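Local atomic coordinates of minor fimbrium anchoring subunit Mfa2 (Porphyromonas gingivalis, PDB entry 5NFI), a protein that attaches the minor (Mfa1) fimbriae to the outer membrane through its interaction with Mfa1 and regulates fimbrial length. Residues Gln12-Ala16 / Asn243-Ile247; Ile68-Gly72 / Tyr170-Gly174; Tyr142-Thr147 / Phe199-Leu205. All blocks are in the same frame, centred on the assembly; numbering follows the deposited sequence.

How the contacts relate
Contact 3 lies nearest the centre of the molecule, and both other contacts touch it. Its centre is about 15 Å from that of contact 1 and about 18 Å from that of contact 2. Toward contact 2 the junction is polar and aromatic: Y142 OH lies 2.7 Å from G174 O and Y170 OH 2.9 Å from K204 N, both probable hydrogen bonds. Toward contact 1, L244 packs on L205, and the R245 guanidinium and the K204 ammonium, two like charges, also come near each other. Contacts 1 and 2 do not touch, their nearest atoms being about 8 Å apart. Along the chain, contacts 2 and 3 interlace, and both fall inside the long loop closed by the disulfide of contact 1.

Contact 1: residues Gln12-Ala16 / Asn243-Ile247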
ATOM      1  N   GLN A  12     -10.090  -8.559  -7.207  1.00 69.68           N
ATOM      2  CA  GLN A  12     -11.400  -7.987  -7.399  1.00 73.08           C
ATOM      3  C   GLN A  12     -11.610  -6.961  -6.316  1.00 73.49           C
ATOM      4  O   GLN A  12     -11.716  -7.279  -5.133  1.00 73.00           O
ATOM      5  CB  GLN A  12     -12.481  -9.055  -7.367  1.00 75.51           C
ATOM      6  CG  GLN A  12     -13.843  -8.518  -7.707  1.00 78.28           C
ATOM      7  CD  GLN A  12     -14.778  -9.600  -8.192  1.00 80.92           C
ATOM      8  OE1 GLN A  12     -14.551 -10.794  -7.965  1.00 80.62           O
ATOM      9  NE2 GLN A  12     -15.837  -9.190  -8.878  1.00 83.11           N
ATOM     10  N   THR A  13     -11.683  -5.716  -6.737  1.00 74.87           N
ATOM     11  CA  THR A  13     -11.430  -4.634  -5.819  1.00 73.88           C
ATOM     12  C   THR A  13     -12.549  -4.282  -4.836  1.00 75.06           C
ATOM     13  O   THR A  13     -12.250  -3.619  -3.835  1.00 74.41           O
ATOM     14  CB  THR A  13     -11.085  -3.376  -6.583  1.00 73.71           C
ATOM     15  OG1 THR A  13     -10.644  -2.392  -5.651  1.00 72.59           O
ATOM     16  CG2 THR A  13     -12.297  -2.862  -7.350  1.00 75.72           C
ATOM     17  N   GLU A  14     -13.782  -4.731  -5.125  1.00 75.69           N
ATOM     18  CA  GLU A  14     -15.033  -4.409  -4.394  1.00 77.04           C
ATOM     19  C   GLU A  14     -15.961  -3.521  -5.221  1.00 77.86           C
ATOM     20  O   GLU A  14     -17.174  -3.625  -5.127  1.00 79.92           O
ATOM     21  CB  GLU A  14     -14.771  -3.731  -3.048  1.00 77.34           C
ATOM     22  CG  GLU A  14     -15.956  -3.092  -2.369  1.00 80.41           C
ATOM     23  CD  GLU A  14     -15.564  -2.522  -1.019  1.00 80.45           C
ATOM     24  OE1 GLU A  14     -14.685  -3.134  -0.345  1.00 78.89           O
ATOM     25  OE2 GLU A  14     -16.109  -1.446  -0.654  1.00 81.39           O
ATOM     26  N   CYS A  15     -15.386  -2.629  -6.015  1.00 75.98           N
ATOM     27  CA  CYS A  15     -16.166  -1.894  -7.004  1.00 76.72           C
ATOM     28  C   CYS A  15     -16.115  -2.615  -8.349  1.00 78.13           C
ATOM     29  O   CYS A  15     -16.771  -2.207  -9.306  1.00 79.92           O
ATOM     30  CB  CYS A  15     -15.661  -0.457  -7.159  1.00 74.47           C
ATOM     31  SG  CYS A  15     -15.087   0.304  -5.627  1.00109.67           S
ATOM     32  N   ALA A  16     -15.334  -3.686  -8.421  1.00 78.59           N
ATOM     33  CA  ALA A  16     -15.223  -4.461  -9.650  1.00 81.48           C
ATOM     34  C   ALA A  16     -16.320  -5.525  -9.715  1.00 84.98           C
ATOM     35  O   ALA A  16     -16.607  -6.196  -8.722  1.00 85.18           O
ATOM     36  CB  ALA A  16     -13.848  -5.100  -9.750  1.00 80.25           C
ATOM     37  N   ASN A 243     -13.116   6.384  -2.797  1.00 73.68           N
ATOM     38  CA  ASN A 243     -13.068   5.197  -1.971  1.00 72.57           C
ATOM     39  C   ASN A 243     -11.686   4.554  -2.022  1.00 69.86           C
ATOM     40  O   ASN A 243     -11.321   3.934  -3.025  1.00 69.18           O
ATOM     41  CB  ASN A 243     -14.144   4.216  -2.437  1.00 73.50           C
ATOM     42  CG  ASN A 243     -14.238   2.989  -1.565  1.00 73.83           C
ATOM     43  OD1 ASN A 243     -13.504   2.840  -0.585  1.00 73.10           O
ATOM     44  ND2 ASN A 243     -15.164   2.105  -1.906  1.00 75.11           N
ATOM     45  N   LEU A 244     -10.930   4.708  -0.937  1.00 68.79           N
ATOM     46  CA  LEU A 244      -9.556   4.204  -0.852  1.00 67.71           C
ATOM     47  C   LEU A 244      -9.455   2.694  -1.040  1.00 69.13           C
ATOM     48  O   LEU A 244      -8.398   2.174  -1.375  1.00 66.97           O
ATOM     49  CB  LEU A 244      -8.944   4.556   0.497  1.00 67.58           C
ATOM     50  CG  LEU A 244      -8.851   6.018   0.874  1.00 67.51           C
ATOM     51  CD1 LEU A 244      -8.253   6.129   2.254  1.00 67.81           C
ATOM     52  CD2 LEU A 244      -7.998   6.723  -0.150  1.00 66.10           C
ATOM     53  N   ARG A 245     -10.553   1.983  -0.806  1.00 73.28           N
ATOM     54  CA  ARG A 245     -10.511   0.533  -0.857  1.00 76.19           C
ATOM     55  C   ARG A 245     -10.753   0.014  -2.262  1.00 74.61           C
ATOM     56  O   ARG A 245     -10.735  -1.189  -2.479  1.00 74.91           O
ATOM     57  CB  ARG A 245     -11.504  -0.079   0.134  1.00 83.17           C
ATOM     58  CG  ARG A 245     -11.537   0.611   1.514  1.00 88.15           C
ATOM     59  CD  ARG A 245     -10.123   0.972   2.064  1.00100.30           C
ATOM     60  NE  ARG A 245      -9.078   0.008   1.706  1.00 99.68           N
ATOM     61  CZ  ARG A 245      -7.773   0.243   1.825  1.00 97.79           C
ATOM     62  NH1 ARG A 245      -7.345   1.425   2.252  1.00 96.41           N
ATOM     63  NH2 ARG A 245      -6.894  -0.686   1.472  1.00 97.24           N
ATOM     64  N   CYS A 246     -10.913   0.911  -3.232  1.00 75.05           N
ATOM     65  CA  CYS A 246     -11.125   0.500  -4.621  1.00 77.04           C
ATOM     66  C   CYS A 246     -10.185   1.208  -5.573  1.00 77.46           C
ATOM     67  O   CYS A 246     -10.074   0.825  -6.735  1.00 79.38           O
ATOM     68  CB  CYS A 246     -12.570   0.765  -5.060  1.00 78.51           C
ATOM     69  SG  CYS A 246     -13.823  -0.046  -4.071  1.00 92.98           S
ATOM     70  N   ILE A 247      -9.509   2.242  -5.084  1.00 76.48           N
ATOM     71  CA  ILE A 247      -8.717   3.100  -5.960  1.00 74.58           C
ATOM     72  C   ILE A 247      -7.253   3.165  -5.517  1.00 71.68           C
ATOM     73  O   ILE A 247      -6.946   2.900  -4.356  1.00 72.30           O
ATOM     74  CB  ILE A 247      -9.332   4.522  -6.012  1.00 75.93           C
ATOM     75  CG1 ILE A 247      -8.893   5.252  -7.273  1.00 75.86           C
ATOM     76  CG2 ILE A 247      -8.992   5.317  -4.770  1.00 74.85           C
ATOM     77  CD1 ILE A 247      -9.422   4.608  -8.539  1.00 77.42           C
TER
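A disulfide joins C15 to C246 across 230 residues of chain, SG to SG 2.0 Å, linking two segments that have no regular secondary structure. Its C-S-S-C torsion is 90°, the relaxed value for such a bridge. On each cysteine SG is swung to the backbone N side, anti to the carbonyl carbon (chi1 -36° on C15, -58° on C246), and there the two sulfurs meet. Beside the bridge, E14 lays its aliphatic part against the sulfur, CB 3.9 Å from C246 SG. The extended E14 chain then crosses the N243 side chain at about a right angle, with OE2 3.9 Å from N243 ND2, too far for a hydrogen bond.

Polar help across the gap is slight: T13 OG1 gives C246 O a weak hydrogen bond of 3.4 Å. Each segment is instead braced from within. Q12 NE2 reaches forward to A16 O at 3.1 Å, and N243 OD1 accepts from R245 N at 3.1 Å in an Asx turn, the donor lying above the plane of the side-chain carbonyl. Strand 133-151 also holds both segments, N138 bonding to Q12 O and R140 to I247 O.

The pairing thus ties the loop after strand 3-10 to the loop leading into strand 249-258, at the surface. With so little noncovalent bonding between the segments, the link rests chiefly on the S-S bond, a chemistry consistent with a lipoprotein of the outer membrane, beyond the reducing cytoplasm.

Contact 2: residues Ile68-Gly72 / Tyr170-Gly174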
ATOM      1  N   ILE A  68      -4.031 -18.291   5.034  1.00 57.97           N
ATOM      2  CA  ILE A  68      -2.893 -18.012   4.193  1.00 56.66           C
ATOM      3  C   ILE A  68      -2.769 -16.507   3.962  1.00 56.39           C
ATOM      4  O   ILE A  68      -3.756 -15.835   3.654  1.00 57.70           O
ATOM      5  CB  ILE A  68      -3.008 -18.776   2.874  1.00 56.31           C
ATOM      6  CG1 ILE A  68      -2.227 -20.087   2.996  1.00 57.73           C
ATOM      7  CG2 ILE A  68      -2.494 -17.950   1.710  1.00 54.87           C
ATOM      8  CD1 ILE A  68      -2.551 -21.104   1.948  1.00 58.96           C
ATOM      9  N   PHE A  69      -1.561 -15.979   4.147  1.00 54.82           N
ATOM     10  CA  PHE A  69      -1.273 -14.580   3.845  1.00 53.37           C
ATOM     11  C   PHE A  69      -0.400 -14.521   2.598  1.00 53.30           C
ATOM     12  O   PHE A  69       0.570 -15.272   2.471  1.00 53.66           O
ATOM     13  CB  PHE A  69      -0.582 -13.896   5.027  1.00 52.37           C
ATOM     14  CG  PHE A  69      -1.360 -13.980   6.325  1.00 52.58           C
ATOM     15  CD1 PHE A  69      -2.746 -13.922   6.331  1.00 52.76           C
ATOM     16  CD2 PHE A  69      -0.704 -14.131   7.534  1.00 52.52           C
ATOM     17  CE1 PHE A  69      -3.460 -14.004   7.512  1.00 53.01           C
ATOM     18  CE2 PHE A  69      -1.415 -14.217   8.716  1.00 53.06           C
ATOM     19  CZ  PHE A  69      -2.795 -14.153   8.699  1.00 53.28           C
ATOM     20  N   ALA A  70      -0.739 -13.653   1.658  1.00 52.78           N
ATOM     21  CA  ALA A  70       0.021 -13.647   0.414  1.00 52.78           C
ATOM     22  C   ALA A  70       0.521 -12.250   0.041  1.00 52.28           C
ATOM     23  O   ALA A  70      -0.209 -11.250   0.099  1.00 51.21           O
ATOM     24  CB  ALA A  70      -0.807 -14.234  -0.721  1.00 52.86           C
ATOM     25  N   TRP A  71       1.777 -12.202  -0.372  1.00 52.40           N
ATOM     26  CA  TRP A  71       2.392 -10.942  -0.724  1.00 52.41           C
ATOM     27  C   TRP A  71       2.923 -10.979  -2.131  1.00 53.61           C
ATOM     28  O   TRP A  71       3.630 -11.911  -2.509  1.00 54.89           O
ATOM     29  CB  TRP A  71       3.506 -10.612   0.255  1.00 50.87           C
ATOM     30  CG  TRP A  71       3.006 -10.304   1.628  1.00 50.36           C
ATOM     31  CD1 TRP A  71       2.846 -11.179   2.665  1.00 50.31           C
ATOM     32  CD2 TRP A  71       2.606  -9.015   2.122  1.00 50.40           C
ATOM     33  NE1 TRP A  71       2.374 -10.514   3.779  1.00 50.80           N
ATOM     34  CE2 TRP A  71       2.218  -9.185   3.470  1.00 50.63           C
ATOM     35  CE3 TRP A  71       2.540  -7.734   1.556  1.00 50.07           C
ATOM     36  CZ2 TRP A  71       1.782  -8.124   4.259  1.00 51.02           C
ATOM     37  CZ3 TRP A  71       2.095  -6.677   2.344  1.00 49.98           C
ATOM     38  CH2 TRP A  71       1.728  -6.878   3.680  1.00 50.49           C
ATOM     39  N   GLY A  72       2.574  -9.958  -2.903  1.00 53.67           N
ATOM     40  CA  GLY A  72       2.958  -9.886  -4.292  1.00 54.58           C
ATOM     41  C   GLY A  72       3.986  -8.813  -4.510  1.00 54.54           C
ATOM     42  O   GLY A  72       3.807  -7.678  -4.067  1.00 54.05           O
ATOM     43  N   TYR A 170       4.794  -3.516   7.575  1.00 50.57           N
ATOM     44  CA  TYR A 170       3.603  -4.352   7.556  1.00 51.46           C
ATOM     45  C   TYR A 170       3.797  -5.656   8.318  1.00 52.71           C
ATOM     46  O   TYR A 170       4.873  -6.273   8.268  1.00 52.51           O
ATOM     47  CB  TYR A 170       3.178  -4.606   6.110  1.00 51.56           C
ATOM     48  CG  TYR A 170       2.741  -3.333   5.439  1.00 52.77           C
ATOM     49  CD1 TYR A 170       3.681  -2.413   4.984  1.00 52.87           C
ATOM     50  CD2 TYR A 170       1.390  -3.017   5.292  1.00 53.71           C
ATOM     51  CE1 TYR A 170       3.306  -1.211   4.398  1.00 52.65           C
ATOM     52  CE2 TYR A 170       1.005  -1.808   4.695  1.00 54.14           C
ATOM     53  CZ  TYR A 170       1.979  -0.910   4.255  1.00 53.21           C
ATOM     54  OH  TYR A 170       1.635   0.282   3.664  1.00 52.94           O
ATOM     55  N   ARG A 171       2.755  -6.054   9.046  1.00 53.97           N
ATOM     56  CA  ARG A 171       2.742  -7.340   9.725  1.00 55.27           C
ATOM     57  C   ARG A 171       2.581  -8.452   8.695  1.00 55.14           C
ATOM     58  O   ARG A 171       2.415  -8.175   7.506  1.00 54.03           O
ATOM     59  CB  ARG A 171       1.625  -7.390  10.757  1.00 56.96           C
ATOM     60  CG  ARG A 171       1.714  -6.291  11.774  1.00 59.31           C
ATOM     61  CD  ARG A 171       0.715  -6.492  12.898  1.00 63.11           C
ATOM     62  NE  ARG A 171       0.244  -5.210  13.417  1.00 65.90           N
ATOM     63  CZ  ARG A 171       0.944  -4.453  14.254  1.00 68.36           C
ATOM     64  NH1 ARG A 171       2.145  -4.860  14.665  1.00 69.39           N
ATOM     65  NH2 ARG A 171       0.448  -3.294  14.678  1.00 69.19           N
ATOM     66  N   PHE A 172       2.632  -9.706   9.136  1.00 56.44           N
ATOM     67  CA  PHE A 172       2.451 -10.814   8.210  1.00 56.21           C
ATOM     68  C   PHE A 172       1.049 -10.786   7.614  1.00 58.50           C
ATOM     69  O   PHE A 172       0.900 -10.864   6.392  1.00 58.50           O
ATOM     70  CB  PHE A 172       2.739 -12.144   8.890  1.00 54.95           C
ATOM     71  CG  PHE A 172       4.177 -12.492   8.887  1.00 52.77           C
ATOM     72  CD1 PHE A 172       4.998 -12.096   9.917  1.00 53.15           C
ATOM     73  CD2 PHE A 172       4.725 -13.182   7.829  1.00 51.29           C
ATOM     74  CE1 PHE A 172       6.345 -12.398   9.901  1.00 52.88           C
ATOM     75  CE2 PHE A 172       6.061 -13.492   7.816  1.00 51.24           C
ATOM     76  CZ  PHE A 172       6.876 -13.099   8.849  1.00 49.03           C
ATOM     77  N   ASP A 173       0.028 -10.645   8.459  1.00 60.37           N
ATOM     78  CA  ASP A 173      -1.302 -10.338   7.951  1.00 61.95           C
ATOM     79  C   ASP A 173      -1.149  -8.978   7.288  1.00 61.87           C
ATOM     80  O   ASP A 173      -0.158  -8.291   7.517  1.00 63.16           O
ATOM     81  CB  ASP A 173      -2.357 -10.343   9.057  1.00 64.11           C
ATOM     82  CG  ASP A 173      -2.067  -9.346  10.184  1.00 65.38           C
ATOM     83  OD1 ASP A 173      -1.490  -8.261   9.945  1.00 64.49           O
ATOM     84  OD2 ASP A 173      -2.447  -9.647  11.335  1.00 66.91           O
ATOM     85  N   GLY A 174      -2.073  -8.541   6.459  1.00 59.27           N
ATOM     86  CA  GLY A 174      -1.723  -7.363   5.680  1.00 56.78           C
ATOM     87  C   GLY A 174      -1.680  -6.027   6.412  1.00 55.76           C
ATOM     88  O   GLY A 174      -1.649  -4.993   5.758  1.00 55.39           O
TER
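W71 NE1 donates to F172 O at 3.0 Å, a bond bent to 144° at the hydrogen. The acceptor lies close to the plane of the indole, and the N-H meets a lone pair in the carbonyl plane. Here the turn that follows strand 169-171 packs over strand 64-72, which pairs antiparallel with strands 28-33 and 113-122 in a mostly beta protein of the transthyretin clan.

F69 and W71 are two residues apart on that strand, so both rings rise from the same face, and each has CG anti to the carbonyl carbon (chi1 -68° on W71). Between them they meet backbone atoms of the turn from R171 to G174. The six-membered end of the indole meets Y170: W71 CH2 comes 3.6 Å from Y170 CB, the two side chains crossing at about a right angle. One atom back on the same ring, W71 CZ2 lies 3.9 Å from G174 CA. F172 adds its CB, 4.2 Å from F69 CD2, before its own ring leads off to meet Y31 edge-to-face.

Other rings pack alongside: F33 meets the F69 ring, and Y114 that of W71. D173 OD1 bonds to T175, while CA and CB of the same aspartate lie on the phenyl. D173 CA sits 3.8 Å from the centroid of the F69 ring, 9° off the ring normal, a CH-pi contact over the face, and D173 CB lies over the same face, 3.9 Å from F69 CZ.

Contact 3: residues Tyr142-Thr147 / Phe199-Leu205; sequences YTNRVT and FFTTLKL
N144 with T202 and V146 with F200 form antiparallel hydrogen-bonded pairs, alternating with the non-hydrogen-bonded pairs R145 with T201 and T147 with F199. N144 N lies 2.9 Å from T202 O, and the other three backbone bonds are equally short; the straightest, V146 N to F200 O, reaches 175°.

Where the ladder ends, a side chain takes over. N144 ND2 donates to L203 O at 2.7 Å, with the acceptor in the amide plane but the donor above the plane of the carbonyl. CG of N144 is anti to its carbonyl carbon (chi1 -67°), which brings the amide alongside L205, N144 CG 3.4 Å from L205 CD1.

Aromatic contacts follow. Beyond the ladder, the K204 chain runs over the Y142 ring, CD 3.4 Å from its centroid, a CH-pi contact; K204 NZ carries on to a salt bridge with E206. On the face carrying R145, T147 and F199, R145 lies beside F199, CB 3.7 Å from F199 CZ, while its guanidinium pairs with E141 and D249. T147 OG1 meets the edge of the same ring at F199 CD1, 3.5 Å off.

Strand 133-151 also pairs with strand 249-258, and strand 196-202 with strand 182-190, so both strands of this ladder are flanked. Regular backbone pairing passes into a turn where one asparagine amide continues the hydrogen bonding and the lysine's methylenes shield an aromatic face, its charge being met outside.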
ATOM      1  N   TYR A 142      -1.532  -2.327  -2.599  1.00 45.29           N
ATOM      2  CA  TYR A 142      -1.212  -1.494  -1.446  1.00 45.03           C
ATOM      3  C   TYR A 142      -0.429  -0.240  -1.844  1.00 44.93           C
ATOM      4  O   TYR A 142      -0.445   0.748  -1.117  1.00 42.95           O
ATOM      5  CB  TYR A 142      -0.380  -2.271  -0.428  1.00 45.30           C
ATOM      6  CG  TYR A 142      -1.160  -3.011   0.632  1.00 46.41           C
ATOM      7  CD1 TYR A 142      -2.499  -3.346   0.450  1.00 46.79           C
ATOM      8  CD2 TYR A 142      -0.551  -3.369   1.830  1.00 46.26           C
ATOM      9  CE1 TYR A 142      -3.201  -4.013   1.431  1.00 47.15           C
ATOM     10  CE2 TYR A 142      -1.243  -4.031   2.808  1.00 46.65           C
ATOM     11  CZ  TYR A 142      -2.563  -4.351   2.608  1.00 47.65           C
ATOM     12  OH  TYR A 142      -3.244  -5.018   3.604  1.00 49.29           O
ATOM     13  N   THR A 143       0.298  -0.310  -2.966  1.00 44.07           N
ATOM     14  CA  THR A 143       0.922   0.881  -3.527  1.00 44.25           C
ATOM     15  C   THR A 143      -0.142   1.868  -4.041  1.00 46.57           C
ATOM     16  O   THR A 143      -1.237   1.482  -4.497  1.00 48.04           O
ATOM     17  CB  THR A 143       1.885   0.570  -4.683  1.00 43.29           C
ATOM     18  OG1 THR A 143       1.434  -0.594  -5.378  1.00 43.46           O
ATOM     19  CG2 THR A 143       3.318   0.377  -4.194  1.00 41.92           C
ATOM     20  N   ASN A 144       0.187   3.147  -3.943  1.00 46.71           N
ATOM     21  CA  ASN A 144      -0.675   4.214  -4.420  1.00 46.87           C
ATOM     22  C   ASN A 144       0.184   5.192  -5.149  1.00 45.86           C
ATOM     23  O   ASN A 144       1.256   5.532  -4.681  1.00 45.26           O
ATOM     24  CB  ASN A 144      -1.397   4.903  -3.278  1.00 47.29           C
ATOM     25  CG  ASN A 144      -2.390   4.012  -2.613  1.00 47.37           C
ATOM     26  OD1 ASN A 144      -3.480   3.794  -3.135  1.00 45.21           O
ATOM     27  ND2 ASN A 144      -2.041   3.516  -1.431  1.00 46.85           N
ATOM     28  N   ARG A 145      -0.291   5.623  -6.302  1.00 46.57           N
ATOM     29  CA  ARG A 145       0.390   6.622  -7.098  1.00 46.65           C
ATOM     30  C   ARG A 145      -0.349   7.927  -6.904  1.00 47.80           C
ATOM     31  O   ARG A 145      -1.542   8.024  -7.182  1.00 49.21           O
ATOM     32  CB  ARG A 145       0.436   6.213  -8.574  1.00 46.38           C
ATOM     33  CG  ARG A 145       1.302   4.989  -8.830  1.00 45.12           C
ATOM     34  CD  ARG A 145       0.884   4.281 -10.100  1.00 46.38           C
ATOM     35  NE  ARG A 145      -0.427   3.652  -9.956  1.00 47.90           N
ATOM     36  CZ  ARG A 145      -0.637   2.464  -9.387  1.00 48.55           C
ATOM     37  NH1 ARG A 145      -1.873   1.979  -9.292  1.00 49.05           N
ATOM     38  NH2 ARG A 145       0.384   1.757  -8.909  1.00 48.59           N
ATOM     39  N   VAL A 146       0.360   8.920  -6.393  1.00 47.72           N
ATOM     40  CA  VAL A 146      -0.257  10.175  -6.014  1.00 48.51           C
ATOM     41  C   VAL A 146       0.415  11.344  -6.713  1.00 48.75           C
ATOM     42  O   VAL A 146       1.583  11.641  -6.456  1.00 48.80           O
ATOM     43  CB  VAL A 146      -0.199  10.401  -4.484  1.00 48.47           C
ATOM     44  CG1 VAL A 146      -1.071  11.578  -4.101  1.00 49.54           C
ATOM     45  CG2 VAL A 146      -0.641   9.157  -3.727  1.00 47.69           C
ATOM     46  N   THR A 147      -0.330  11.998  -7.598  1.00 49.32           N
ATOM     47  CA  THR A 147       0.139  13.190  -8.278  1.00 50.39           C
ATOM     48  C   THR A 147      -0.433  14.441  -7.605  1.00 52.26           C
ATOM     49  O   THR A 147      -1.637  14.517  -7.303  1.00 53.90           O
ATOM     50  CB  THR A 147      -0.261  13.182  -9.757  1.00 51.20           C
ATOM     51  OG1 THR A 147      -0.005  11.886 -10.311  1.00 52.16           O
ATOM     52  CG2 THR A 147       0.521  14.228 -10.533  1.00 51.30           C
ATOM     53  N   PHE A 199       5.199  13.770  -8.288  1.00 57.49           N
ATOM     54  CA  PHE A 199       4.667  12.410  -8.320  1.00 55.30           C
ATOM     55  C   PHE A 199       5.273  11.513  -7.232  1.00 53.16           C
ATOM     56  O   PHE A 199       6.493  11.365  -7.133  1.00 53.38           O
ATOM     57  CB  PHE A 199       4.882  11.786  -9.693  1.00 55.72           C
ATOM     58  CG  PHE A 199       4.370  10.376  -9.800  1.00 55.99           C
ATOM     59  CD1 PHE A 199       3.043  10.128 -10.091  1.00 56.26           C
ATOM     60  CD2 PHE A 199       5.219   9.293  -9.593  1.00 55.97           C
ATOM     61  CE1 PHE A 199       2.575   8.821 -10.186  1.00 56.79           C
ATOM     62  CE2 PHE A 199       4.757   7.996  -9.676  1.00 56.07           C
ATOM     63  CZ  PHE A 199       3.437   7.757  -9.976  1.00 56.41           C
ATOM     64  N   PHE A 200       4.404  10.916  -6.423  1.00 51.15           N
ATOM     65  CA  PHE A 200       4.825  10.053  -5.328  1.00 50.07           C
ATOM     66  C   PHE A 200       4.307   8.632  -5.527  1.00 48.52           C
ATOM     67  O   PHE A 200       3.170   8.429  -5.957  1.00 48.90           O
ATOM     68  CB  PHE A 200       4.312  10.571  -3.977  1.00 50.79           C
ATOM     69  CG  PHE A 200       4.685  11.982  -3.684  1.00 51.68           C
ATOM     70  CD1 PHE A 200       3.939  13.031  -4.193  1.00 52.00           C
ATOM     71  CD2 PHE A 200       5.779  12.267  -2.892  1.00 52.17           C
ATOM     72  CE1 PHE A 200       4.288  14.339  -3.918  1.00 52.34           C
ATOM     73  CE2 PHE A 200       6.138  13.581  -2.611  1.00 52.08           C
ATOM     74  CZ  PHE A 200       5.403  14.611  -3.122  1.00 52.24           C
ATOM     75  N   THR A 201       5.127   7.647  -5.207  1.00 46.55           N
ATOM     76  CA  THR A 201       4.590   6.321  -5.053  1.00 45.92           C
ATOM     77  C   THR A 201       4.721   5.954  -3.587  1.00 45.03           C
ATOM     78  O   THR A 201       5.832   5.837  -3.052  1.00 45.52           O
ATOM     79  CB  THR A 201       5.294   5.275  -5.933  1.00 47.13           C
ATOM     80  OG1 THR A 201       5.233   5.679  -7.302  1.00 47.86           O
ATOM     81  CG2 THR A 201       4.595   3.943  -5.785  1.00 47.29           C
ATOM     82  N   THR A 202       3.589   5.789  -2.926  1.00 43.46           N
ATOM     83  CA  THR A 202       3.632   5.470  -1.521  1.00 43.12           C
ATOM     84  C   THR A 202       2.972   4.114  -1.313  1.00 43.74           C
ATOM     85  O   THR A 202       2.470   3.516  -2.257  1.00 44.15           O
ATOM     86  CB  THR A 202       2.943   6.556  -0.678  1.00 42.67           C
ATOM     87  OG1 THR A 202       3.024   6.214   0.711  1.00 43.93           O
ATOM     88  CG2 THR A 202       1.491   6.693  -1.069  1.00 42.28           C
ATOM     89  N   LEU A 203       2.969   3.618  -0.089  1.00 43.93           N
ATOM     90  CA  LEU A 203       2.321   2.350   0.138  1.00 45.73           C
ATOM     91  C   LEU A 203       0.897   2.633   0.594  1.00 47.30           C
ATOM     92  O   LEU A 203       0.234   3.493   0.011  1.00 47.30           O
ATOM     93  CB  LEU A 203       3.109   1.495   1.131  1.00 46.19           C
ATOM     94  CG  LEU A 203       4.504   1.148   0.591  1.00 45.84           C
ATOM     95  CD1 LEU A 203       5.322   0.402   1.611  1.00 46.30           C
ATOM     96  CD2 LEU A 203       4.394   0.334  -0.697  1.00 46.52           C
ATOM     97  N   LYS A 204       0.417   1.904   1.599  1.00 48.78           N
ATOM     98  CA  LYS A 204      -1.012   1.880   1.916  1.00 49.72           C
ATOM     99  C   LYS A 204      -1.519   3.209   2.480  1.00 49.31           C
ATOM    100  O   LYS A 204      -0.881   3.833   3.332  1.00 48.56           O
ATOM    101  CB  LYS A 204      -1.316   0.741   2.898  1.00 51.52           C
ATOM    102  CG  LYS A 204      -2.791   0.530   3.207  1.00 52.92           C
ATOM    103  CD  LYS A 204      -3.264  -0.817   2.706  1.00 54.54           C
ATOM    104  CE  LYS A 204      -4.157  -1.521   3.716  1.00 57.23           C
ATOM    105  NZ  LYS A 204      -5.437  -0.778   3.971  1.00 58.24           N
ATOM    106  N   LEU A 205      -2.674   3.633   1.981  1.00 50.12           N
ATOM    107  CA  LEU A 205      -3.312   4.839   2.467  1.00 51.23           C
ATOM    108  C   LEU A 205      -4.527   4.500   3.294  1.00 53.97           C
ATOM    109  O   LEU A 205      -5.586   4.207   2.764  1.00 54.47           O
ATOM    110  CB  LEU A 205      -3.718   5.739   1.306  1.00 50.39           C
ATOM    111  CG  LEU A 205      -2.554   6.112   0.403  1.00 49.28           C
ATOM    112  CD1 LEU A 205      -3.067   6.856  -0.799  1.00 48.97           C
ATOM    113  CD2 LEU A 205      -1.553   6.930   1.176  1.00 48.65           C
TER